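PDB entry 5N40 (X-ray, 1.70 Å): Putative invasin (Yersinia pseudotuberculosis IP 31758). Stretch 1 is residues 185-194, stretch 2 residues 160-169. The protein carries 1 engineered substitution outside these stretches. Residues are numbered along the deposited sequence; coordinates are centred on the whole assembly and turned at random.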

# COMPACT_ATOMS: atom_id res chain seq x y z
N THR A 185 10.94 0.87 2.63
CA THR A 185 10.42 0.03 1.55
C THR A 185 9.53 -1.06 2.13
O THR A 185 9.91 -1.75 3.08
CB THR A 185 11.55 -0.59 0.72
OG1 THR A 185 12.29 0.45 0.07
CG2 THR A 185 10.99 -1.53 -0.35
N VAL A 186 8.33 -1.21 1.55
CA VAL A 186 7.35 -2.17 2.02
C VAL A 186 6.81 -2.95 0.83
O VAL A 186 6.90 -2.53 -0.33
CB VAL A 186 6.19 -1.49 2.78
CG1 VAL A 186 6.73 -0.72 3.98
CG2 VAL A 186 5.40 -0.56 1.87
N SER A 187 6.23 -4.11 1.14
CA SER A 187 5.65 -5.01 0.15
C SER A 187 4.13 -4.86 0.17
O SER A 187 3.49 -5.07 1.21
CB SER A 187 6.05 -6.45 0.44
OG SER A 187 5.56 -7.32 -0.55
N VAL A 188 3.56 -4.51 -0.98
CA VAL A 188 2.13 -4.24 -1.12
C VAL A 188 1.49 -5.36 -1.92
O VAL A 188 1.97 -5.70 -3.01
CB VAL A 188 1.87 -2.89 -1.81
CG1 VAL A 188 0.38 -2.56 -1.79
CG2 VAL A 188 2.68 -1.79 -1.13
N THR A 189 0.38 -5.90 -1.41
CA THR A 189 -0.38 -6.95 -2.08
C THR A 189 -1.87 -6.64 -1.97
O THR A 189 -2.31 -5.86 -1.12
CB THR A 189 -0.11 -8.34 -1.49
OG1 THR A 189 -0.36 -8.31 -0.08
CG2 THR A 189 1.33 -8.78 -1.76
N ASP A 190 -2.66 -7.30 -2.83
CA ASP A 190 -4.11 -7.09 -2.88
C ASP A 190 -4.80 -8.44 -3.05
O ASP A 190 -5.53 -8.67 -4.02
CB ASP A 190 -4.47 -6.12 -4.00
CG ASP A 190 -5.87 -5.52 -3.86
OD1 ASP A 190 -6.55 -5.79 -2.84
OD2 ASP A 190 -6.30 -4.80 -4.78
N PRO A 191 -4.58 -9.37 -2.11
CA PRO A 191 -5.11 -10.73 -2.29
C PRO A 191 -6.63 -10.81 -2.40
O PRO A 191 -7.15 -11.76 -3.00
CB PRO A 191 -4.60 -11.47 -1.05
CG PRO A 191 -4.32 -10.41 -0.05
CD PRO A 191 -3.86 -9.22 -0.84
N ASN A 192 -7.36 -9.84 -1.85
CA ASN A 192 -8.81 -9.80 -1.93
C ASN A 192 -9.31 -8.71 -2.88
O ASN A 192 -10.46 -8.28 -2.78
CB ASN A 192 -9.41 -9.62 -0.54
CG ASN A 192 -9.02 -10.75 0.40
OD1 ASN A 192 -9.36 -11.90 0.17
ND2 ASN A 192 -8.30 -10.41 1.46
N GLY A 193 -8.46 -8.26 -3.80
CA GLY A 193 -8.87 -7.24 -4.74
C GLY A 193 -9.82 -7.76 -5.80
O GLY A 193 -9.87 -8.95 -6.10
N ILE A 194 -10.59 -6.84 -6.39
CA ILE A 194 -11.48 -7.19 -7.49
C ILE A 194 -11.09 -6.48 -8.79
O ILE A 194 -11.87 -6.45 -9.73
CB ILE A 194 -12.95 -6.94 -7.11
CG1 ILE A 194 -13.25 -5.46 -6.89
CG2 ILE A 194 -13.31 -7.77 -5.87
CD1 ILE A 194 -14.73 -5.17 -6.65
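Stretch 2 (160-169) SSGVVQIADA

Stretch 2 runs antiparallel to stretch 1, as the CA register demonstrates: A167 lies beside S187 (5.4 Å between CA atoms), I166 beside V188 (4.7 Å), Q165 beside T189 (5.0 Å), V164 beside D190 (4.8 Å) and G162 beside N192 (4.5 Å). Residues 165-166 are extended, and a type I' turn from I166 to A169 follows, with A167 and D168 at positive phi.

T189 and Q165 form the hydrogen-bonded pair: Q165 N to T189 O is 2.8 Å and T189 N to Q165 O is 3.0 Å, with angles at hydrogen of 167° and 164°. A167 N extends the ladder to S187 O at 3.0 Å. V188 and I166 form the non-hydrogen-bonded pair, and the CA-H of I166 points to S187 O (CA to O 3.4 Å).

On the face carrying V188 and I166, packing is staggered. V188 CG1 meets V164 CG1 at 3.5 Å, whereas V188 CG2 is 4.5 Å from I166 CG1; I166 CG2 instead reaches V186 CB at 3.7 Å. On the face of T189 and Q165, T189 OG1 approaches Q165 CB to 3.2 Å. The Q165 side chain, bent by chi1 and chi2 both m, brings its CG to 3.7 Å from P191 CD, while its NE2 turns back to V163 O (3.0 Å).

Beyond the strand, D190 to G193 make a type I turn, against which G162 fits closely. An ideal CB on G162 would lie 2.3 Å from N192 CB, a clash, so the bare CA permits this approach; the accompanying G162 N to N192 O bond (3.0 Å, 129°) is weak. Next to it, S161 OG sits 3.4 Å from G193 CA and accepts from I194 N at 3.0 Å. The CA-to-CB bond of I194 points toward stretch 2, and its side chain packs on the serines, with I194 CG1 3.6 Å from S161 OG and I194 CD1 3.8 Å from S160 OG. Water 2 bridges the stretches, donating to V163 O and D190 OD1 (both 2.8 Å from its O) and accepting from N192 N (2.8 Å).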

# COMPACT_ATOMS: atom_id res chain seq x y z
N SER A 160 -16.29 -2.02 -2.75
CA SER A 160 -16.50 -3.43 -2.44
C SER A 160 -15.27 -4.30 -2.71
O SER A 160 -15.39 -5.53 -2.71
CB SER A 160 -17.70 -3.97 -3.22
OG SER A 160 -17.58 -3.69 -4.60
N SER A 161 -14.11 -3.70 -2.92
CA SER A 161 -12.88 -4.44 -3.07
C SER A 161 -12.24 -4.70 -1.70
O SER A 161 -12.56 -4.04 -0.71
CB SER A 161 -11.90 -3.69 -3.97
OG SER A 161 -10.86 -4.55 -4.40
N GLY A 162 -11.33 -5.67 -1.67
CA GLY A 162 -10.66 -6.02 -0.44
C GLY A 162 -9.71 -4.94 0.04
O GLY A 162 -9.37 -4.00 -0.67
N VAL A 163 -9.26 -5.10 1.29
CA VAL A 163 -8.33 -4.15 1.89
C VAL A 163 -6.92 -4.45 1.39
O VAL A 163 -6.44 -5.59 1.49
CB VAL A 163 -8.40 -4.22 3.43
CG1 VAL A 163 -7.44 -3.22 4.08
CG2 VAL A 163 -9.81 -3.98 3.91
N VAL A 164 -6.25 -3.43 0.84
CA VAL A 164 -4.88 -3.59 0.38
C VAL A 164 -3.97 -3.90 1.56
O VAL A 164 -4.15 -3.38 2.67
CB VAL A 164 -4.42 -2.32 -0.37
CG1 VAL A 164 -2.90 -2.32 -0.59
CG2 VAL A 164 -5.12 -2.21 -1.71
N GLN A 165 -2.99 -4.77 1.32
CA GLN A 165 -2.13 -5.30 2.36
C GLN A 165 -0.74 -4.69 2.24
O GLN A 165 -0.21 -4.53 1.14
CB GLN A 165 -2.02 -6.83 2.26
CG GLN A 165 -3.34 -7.57 2.38
CD GLN A 165 -3.94 -7.49 3.77
OE1 GLN A 165 -3.41 -8.08 4.71
NE2 GLN A 165 -5.05 -6.78 3.90
N ILE A 166 -0.16 -4.35 3.39
CA ILE A 166 1.23 -3.93 3.50
C ILE A 166 1.89 -4.86 4.50
O ILE A 166 1.39 -5.03 5.62
CB ILE A 166 1.35 -2.45 3.91
CG1 ILE A 166 0.65 -1.56 2.87
CG2 ILE A 166 2.81 -2.06 4.07
CD1 ILE A 166 0.64 -0.06 3.20
N ALA A 167 2.98 -5.51 4.09
CA ALA A 167 3.65 -6.49 4.94
C ALA A 167 2.67 -7.56 5.43
O ALA A 167 2.69 -7.96 6.59
CB ALA A 167 4.35 -5.81 6.11
N ASP A 168 1.79 -8.00 4.53
CA ASP A 168 0.85 -9.10 4.79
C ASP A 168 -0.12 -8.77 5.93
O ASP A 168 -0.60 -9.67 6.62
CB ASP A 168 1.58 -10.41 5.08
CG ASP A 168 2.33 -10.94 3.86
OD1 ASP A 168 1.81 -10.82 2.73
OD2 ASP A 168 3.45 -11.46 4.04
N ALA A 169 -0.43 -7.49 6.13
CA ALA A 169 -1.48 -7.07 7.04
C ALA A 169 -2.19 -5.87 6.45
O ALA A 169 -1.70 -5.23 5.51
CB ALA A 169 -0.93 -6.72 8.43
O HOH W 1 -8.59 -3.79 -3.23
O HOH W 2 -6.87 -7.40 -0.60
O HOH W 3 -7.68 -8.21 2.68
O HOH W 4 1.77 -7.33 1.62
O HOH W 5 -0.70 -10.52 1.39
O HOH W 6 3.87 -9.06 1.12